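Local structure of probable secreted solute-binding lipoprotein (Streptomyces coelicolor, 3I3V) at residues T124-D136 with K258-L270. The protein probably binds a solute outside the cell for uptake by a membrane transporter, as a lipoprotein of the bacterial extracellular solute-binding family. Numbering follows the deposited sequence.
Sequences TNWPVAYNRALLD and KVAGHTEVGGWPL
Val128 meets Trp268 through CG2, which lies 4.0 Å from Trp268 CB, near the plane of the indole and at its edge. Val128 chi1 (-175°) sets CG2 anti to the carbonyl carbon, which directs this methyl at Trp268. On the other face of the sheet, Ala129 CB touches Thr263 CG2 (3.9 Å) and packs loosely on Val265. Leu340 and Ala343 of helix 339-345 cover Thr263 and Val265.

Between these faces, strands 128-131 and 263-266 run antiparallel, their N-to-C directions 149° apart. Val128 with Gly266 and Tyr130 with Glu264 are the hydrogen-bonded pairs. Each exchanges two backbone bonds, and Tyr130 N to Glu264 O is short at 2.6 Å. Ala129 bonds to Gln245 of strand 242-246, so the pairing lies inside a mixed sheet of one lobe, consistent with the periplasmic-binding-protein fold. The Tyr130 ring runs along the partner strand, edge toward its backbone, with CG anti to the carbonyl carbon (chi1 -60°). Its OH donates to Gly267 O (2.7 Å), just beyond the paired residues, and touches Pro269 CD.

At the other end, Arg132 N donates to His262 O (3.0 Å), carrying the link into the first turn of helix 132-138. Ala133 CB sits over one face of the imidazole in a CH-pi contact, 3.5 Å from the ring centroid. His262 NE2 is hydrogen-bonded to Glu240 OE2. At the polar edge, Arg132 NE and Glu264 OE2 form a long salt bridge (3.3 Å). Glu264 OE2 is met from above its carboxylate plane. Arg132 NH1 hydrogen-bonds to Asp141 O.

The directional hold therefore comes mainly from backbone bonds and the tyrosine hydroxyl; the bent, long salt bridge probably adds less.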
loop_
_atom_site.group_PDB
_atom_site.type_symbol
_atom_site.label_atom_id
_atom_site.label_comp_id
_atom_site.label_asym_id
_atom_site.label_seq_id
_atom_site.Cartn_x
_atom_site.Cartn_y
_atom_site.Cartn_z
ATOM N N THR C 124 -15.156 -40.697 31.696
ATOM C CA THR C 124 -15.383 -42.124 31.577
ATOM C C THR C 124 -16.466 -42.415 30.566
ATOM O O THR C 124 -17.489 -41.725 30.519
ATOM C CB THR C 124 -15.834 -42.770 32.896
ATOM O OG1 THR C 124 -14.889 -42.483 33.931
ATOM C CG2 THR C 124 -15.949 -44.277 32.714
ATOM N N ASN C 125 -16.203 -43.422 29.740
ATOM C CA ASN C 125 -17.153 -43.906 28.755
ATOM C C ASN C 125 -17.459 -45.264 29.364
ATOM O O ASN C 125 -16.543 -46.024 29.672
ATOM C CB ASN C 125 -16.510 -44.072 27.385
ATOM C CG ASN C 125 -17.096 -43.128 26.357
ATOM O OD1 ASN C 125 -16.614 -42.010 26.175
ATOM N ND2 ASN C 125 -18.159 -43.569 25.689
ATOM N N TRP C 126 -18.739 -45.554 29.557
ATOM C CA TRP C 126 -19.173 -46.801 30.189
ATOM C C TRP C 126 -20.204 -47.469 29.284
ATOM O O TRP C 126 -21.403 -47.410 29.557
ATOM C CB TRP C 126 -19.814 -46.447 31.532
ATOM C CG TRP C 126 -19.920 -47.526 32.557
ATOM C CD1 TRP C 126 -20.376 -48.801 32.382
ATOM C CD2 TRP C 126 -19.660 -47.382 33.957
ATOM N NE1 TRP C 126 -20.424 -49.459 33.590
ATOM C CE2 TRP C 126 -19.992 -48.609 34.573
ATOM C CE3 TRP C 126 -19.182 -46.330 34.753
ATOM C CZ2 TRP C 126 -19.857 -48.813 35.952
ATOM C CZ3 TRP C 126 -19.046 -46.532 36.124
ATOM C CH2 TRP C 126 -19.385 -47.764 36.709
ATOM N N PRO C 127 -19.753 -48.119 28.198
ATOM C CA PRO C 127 -20.666 -48.785 27.261
ATOM C C PRO C 127 -20.953 -50.272 27.515
ATOM O O PRO C 127 -20.535 -50.851 28.521
ATOM C CB PRO C 127 -19.969 -48.574 25.928
ATOM C CG PRO C 127 -18.518 -48.817 26.323
ATOM C CD PRO C 127 -18.384 -48.068 27.649
ATOM N N VAL C 128 -21.669 -50.875 26.570
ATOM C CA VAL C 128 -22.015 -52.287 26.625
ATOM C C VAL C 128 -21.227 -53.036 25.551
ATOM O O VAL C 128 -21.295 -52.697 24.369
ATOM C CB VAL C 128 -23.526 -52.513 26.367
ATOM C CG1 VAL C 128 -23.865 -53.975 26.559
ATOM C CG2 VAL C 128 -24.356 -51.652 27.304
ATOM N N ALA C 129 -20.473 -54.047 25.972
ATOM C CA ALA C 129 -19.670 -54.856 25.065
ATOM C C ALA C 129 -20.404 -56.161 24.742
ATOM O O ALA C 129 -20.923 -56.827 25.643
ATOM C CB ALA C 129 -18.316 -55.156 25.703
ATOM N N TYR C 130 -20.440 -56.508 23.454
ATOM C CA TYR C 130 -21.106 -57.717 22.960
ATOM C C TYR C 130 -20.108 -58.639 22.256
ATOM O O TYR C 130 -19.473 -58.251 21.276
ATOM C CB TYR C 130 -22.213 -57.342 21.965
ATOM C CG TYR C 130 -23.304 -56.454 22.536
ATOM C CD1 TYR C 130 -24.484 -56.997 23.031
ATOM C CD2 TYR C 130 -23.152 -55.067 22.577
ATOM C CE1 TYR C 130 -25.489 -56.188 23.551
ATOM C CE2 TYR C 130 -24.151 -54.250 23.095
ATOM C CZ TYR C 130 -25.316 -54.818 23.580
ATOM O OH TYR C 130 -26.314 -54.019 24.085
ATOM N N ASN C 131 -19.974 -59.859 22.759
ATOM C CA ASN C 131 -19.059 -60.830 22.172
ATOM C C ASN C 131 -19.734 -61.463 20.942
ATOM O O ASN C 131 -20.685 -62.231 21.069
ATOM C CB ASN C 131 -18.698 -61.887 23.233
ATOM C CG ASN C 131 -17.746 -62.954 22.709
ATOM O OD1 ASN C 131 -17.029 -63.591 23.482
ATOM N ND2 ASN C 131 -17.751 -63.166 21.397
ATOM N N ARG C 132 -19.247 -61.122 19.752
ATOM C CA ARG C 132 -19.811 -61.632 18.500
ATOM C C ARG C 132 -19.640 -63.128 18.297
ATOM O O ARG C 132 -20.567 -63.816 17.876
ATOM C CB ARG C 132 -19.201 -60.897 17.313
ATOM C CG ARG C 132 -19.962 -59.665 16.895
ATOM C CD ARG C 132 -21.270 -60.049 16.247
ATOM N NE ARG C 132 -21.967 -58.884 15.717
ATOM C CZ ARG C 132 -23.122 -58.947 15.073
ATOM N NH1 ARG C 132 -23.705 -60.123 14.884
ATOM N NH2 ARG C 132 -23.694 -57.841 14.618
ATOM N N ALA C 133 -18.447 -63.630 18.579
ATOM C CA ALA C 133 -18.188 -65.050 18.427
ATOM C C ALA C 133 -19.260 -65.844 19.159
ATOM O O ALA C 133 -19.763 -66.841 18.645
ATOM C CB ALA C 133 -16.818 -65.393 18.979
ATOM N N LEU C 134 -19.620 -65.398 20.357
ATOM C CA LEU C 134 -20.633 -66.098 21.141
ATOM C C LEU C 134 -22.060 -65.843 20.647
ATOM O O LEU C 134 -22.910 -66.728 20.733
ATOM C CB LEU C 134 -20.494 -65.735 22.625
ATOM C CG LEU C 134 -19.320 -66.393 23.372
ATOM C CD1 LEU C 134 -19.593 -67.866 23.587
ATOM C CD2 LEU C 134 -18.038 -66.222 22.573
ATOM N N LEU C 135 -22.328 -64.645 20.133
ATOM C CA LEU C 135 -23.659 -64.346 19.613
ATOM C C LEU C 135 -23.873 -65.183 18.351
ATOM O O LEU C 135 -25.000 -65.586 18.045
ATOM C CB LEU C 135 -23.811 -62.857 19.281
ATOM C CG LEU C 135 -23.905 -61.858 20.446
ATOM C CD1 LEU C 135 -24.111 -60.448 19.903
ATOM C CD2 LEU C 135 -25.048 -62.252 21.369
ATOM N N ASP C 136 -22.782 -65.446 17.630
ATOM C CA ASP C 136 -22.835 -66.248 16.415
ATOM C C ASP C 136 -23.110 -67.711 16.749
ATOM O O ASP C 136 -23.946 -68.340 16.105
ATOM C CB ASP C 136 -21.524 -66.143 15.624
ATOM C CG ASP C 136 -21.429 -64.862 14.799
ATOM O OD1 ASP C 136 -22.467 -64.217 14.535
ATOM O OD2 ASP C 136 -20.304 -64.506 14.391
ATOM N N LYS C 258 -7.414 -61.676 22.406
ATOM C CA LYS C 258 -8.022 -62.735 21.603
ATOM C C LYS C 258 -9.542 -62.554 21.629
ATOM O O LYS C 258 -10.209 -62.641 20.597
ATOM C CB LYS C 258 -7.657 -64.108 22.172
ATOM C CG LYS C 258 -6.168 -64.397 22.180
ATOM C CD LYS C 258 -5.640 -64.667 20.776
ATOM C CE LYS C 258 -6.082 -66.035 20.252
ATOM N NZ LYS C 258 -7.567 -66.188 20.186
ATOM N N VAL C 259 -10.074 -62.297 22.823
ATOM C CA VAL C 259 -11.503 -62.090 23.026
ATOM C C VAL C 259 -11.949 -60.747 22.456
ATOM O O VAL C 259 -12.981 -60.662 21.794
ATOM C CB VAL C 259 -11.857 -62.109 24.526
ATOM C CG1 VAL C 259 -13.360 -61.960 24.707
ATOM C CG2 VAL C 259 -11.353 -63.390 25.164
ATOM N N ALA C 260 -11.170 -59.701 22.723
ATOM C CA ALA C 260 -11.472 -58.354 22.242
ATOM C C ALA C 260 -11.534 -58.292 20.721
ATOM O O ALA C 260 -12.267 -57.480 20.155
ATOM C CB ALA C 260 -10.422 -57.368 22.753
ATOM N N GLY C 261 -10.755 -59.146 20.061
ATOM C CA GLY C 261 -10.743 -59.164 18.608
ATOM C C GLY C 261 -12.132 -59.245 18.000
ATOM O O GLY C 261 -12.441 -58.532 17.038
ATOM N N HIS C 262 -12.971 -60.114 18.557
ATOM C CA HIS C 262 -14.336 -60.278 18.073
ATOM C C HIS C 262 -15.389 -59.762 19.058
ATOM O O HIS C 262 -16.416 -60.405 19.281
ATOM C CB HIS C 262 -14.615 -61.750 17.710
ATOM C CG HIS C 262 -14.260 -62.737 18.785
ATOM N ND1 HIS C 262 -13.226 -63.636 18.653
ATOM C CD2 HIS C 262 -14.839 -63.006 19.980
ATOM C CE1 HIS C 262 -13.186 -64.422 19.716
ATOM N NE2 HIS C 262 -14.155 -64.062 20.536
ATOM N N THR C 263 -15.120 -58.599 19.649
ATOM C CA THR C 263 -16.046 -57.966 20.582
ATOM C C THR C 263 -16.456 -56.612 20.008
ATOM O O THR C 263 -15.652 -55.902 19.408
ATOM C CB THR C 263 -15.412 -57.779 22.001
ATOM O OG1 THR C 263 -15.339 -59.045 22.665
ATOM C CG2 THR C 263 -16.256 -56.838 22.863
ATOM N N GLU C 264 -17.723 -56.266 20.180
ATOM C CA GLU C 264 -18.248 -55.005 19.686
ATOM C C GLU C 264 -18.928 -54.228 20.807
ATOM O O GLU C 264 -19.595 -54.814 21.653
ATOM C CB GLU C 264 -19.248 -55.264 18.565
ATOM C CG GLU C 264 -18.610 -55.612 17.235
ATOM C CD GLU C 264 -19.638 -55.916 16.167
ATOM O OE1 GLU C 264 -20.680 -55.223 16.124
ATOM O OE2 GLU C 264 -19.400 -56.841 15.366
ATOM N N VAL C 265 -18.769 -52.909 20.806
ATOM C CA VAL C 265 -19.383 -52.085 21.838
ATOM C C VAL C 265 -20.585 -51.315 21.324
ATOM O O VAL C 265 -20.611 -50.863 20.174
ATOM C CB VAL C 265 -18.378 -51.076 22.446
ATOM C CG1 VAL C 265 -17.260 -51.815 23.155
ATOM C CG2 VAL C 265 -17.824 -50.176 21.365
ATOM N N GLY C 266 -21.583 -51.180 22.193
ATOM C CA GLY C 266 -22.793 -50.455 21.862
ATOM C C GLY C 266 -23.408 -49.906 23.141
ATOM O O GLY C 266 -22.698 -49.637 24.112
ATOM N N GLY C 267 -24.726 -49.739 23.139
ATOM C CA GLY C 267 -25.410 -49.236 24.313
ATOM C C GLY C 267 -26.393 -50.274 24.811
ATOM O O GLY C 267 -26.535 -51.344 24.216
ATOM N N TRP C 268 -27.076 -49.972 25.908
ATOM C CA TRP C 268 -28.046 -50.906 26.458
ATOM C C TRP C 268 -29.376 -50.764 25.704
ATOM O O TRP C 268 -29.884 -49.658 25.516
ATOM C CB TRP C 268 -28.221 -50.650 27.962
ATOM C CG TRP C 268 -29.089 -51.667 28.622
ATOM C CD1 TRP C 268 -30.447 -51.633 28.736
ATOM C CD2 TRP C 268 -28.671 -52.927 29.168
ATOM N NE1 TRP C 268 -30.901 -52.792 29.312
ATOM C CE2 TRP C 268 -29.834 -53.603 29.585
ATOM C CE3 TRP C 268 -27.430 -53.549 29.340
ATOM C CZ2 TRP C 268 -29.793 -54.873 30.166
ATOM C CZ3 TRP C 268 -27.388 -54.812 29.919
ATOM C CH2 TRP C 268 -28.564 -55.458 30.324
ATOM N N PRO C 269 -29.944 -51.889 25.242
ATOM C CA PRO C 269 -31.209 -51.895 24.500
ATOM C C PRO C 269 -32.298 -51.061 25.151
ATOM O O PRO C 269 -32.335 -50.924 26.366
ATOM C CB PRO C 269 -31.564 -53.375 24.444
ATOM C CG PRO C 269 -30.221 -54.006 24.303
ATOM C CD PRO C 269 -29.406 -53.255 25.358
ATOM N N LEU C 270 -33.189 -50.515 24.330
ATOM C CA LEU C 270 -34.282 -49.682 24.814
ATOM C C LEU C 270 -35.624 -50.405 24.844
ATOM O O LEU C 270 -35.869 -51.334 24.063
ATOM C CB LEU C 270 -34.429 -48.444 23.926
ATOM C CG LEU C 270 -33.250 -47.480 23.783
ATOM C CD1 LEU C 270 -33.641 -46.414 22.800
ATOM C CD2 LEU C 270 -32.876 -46.853 25.124
#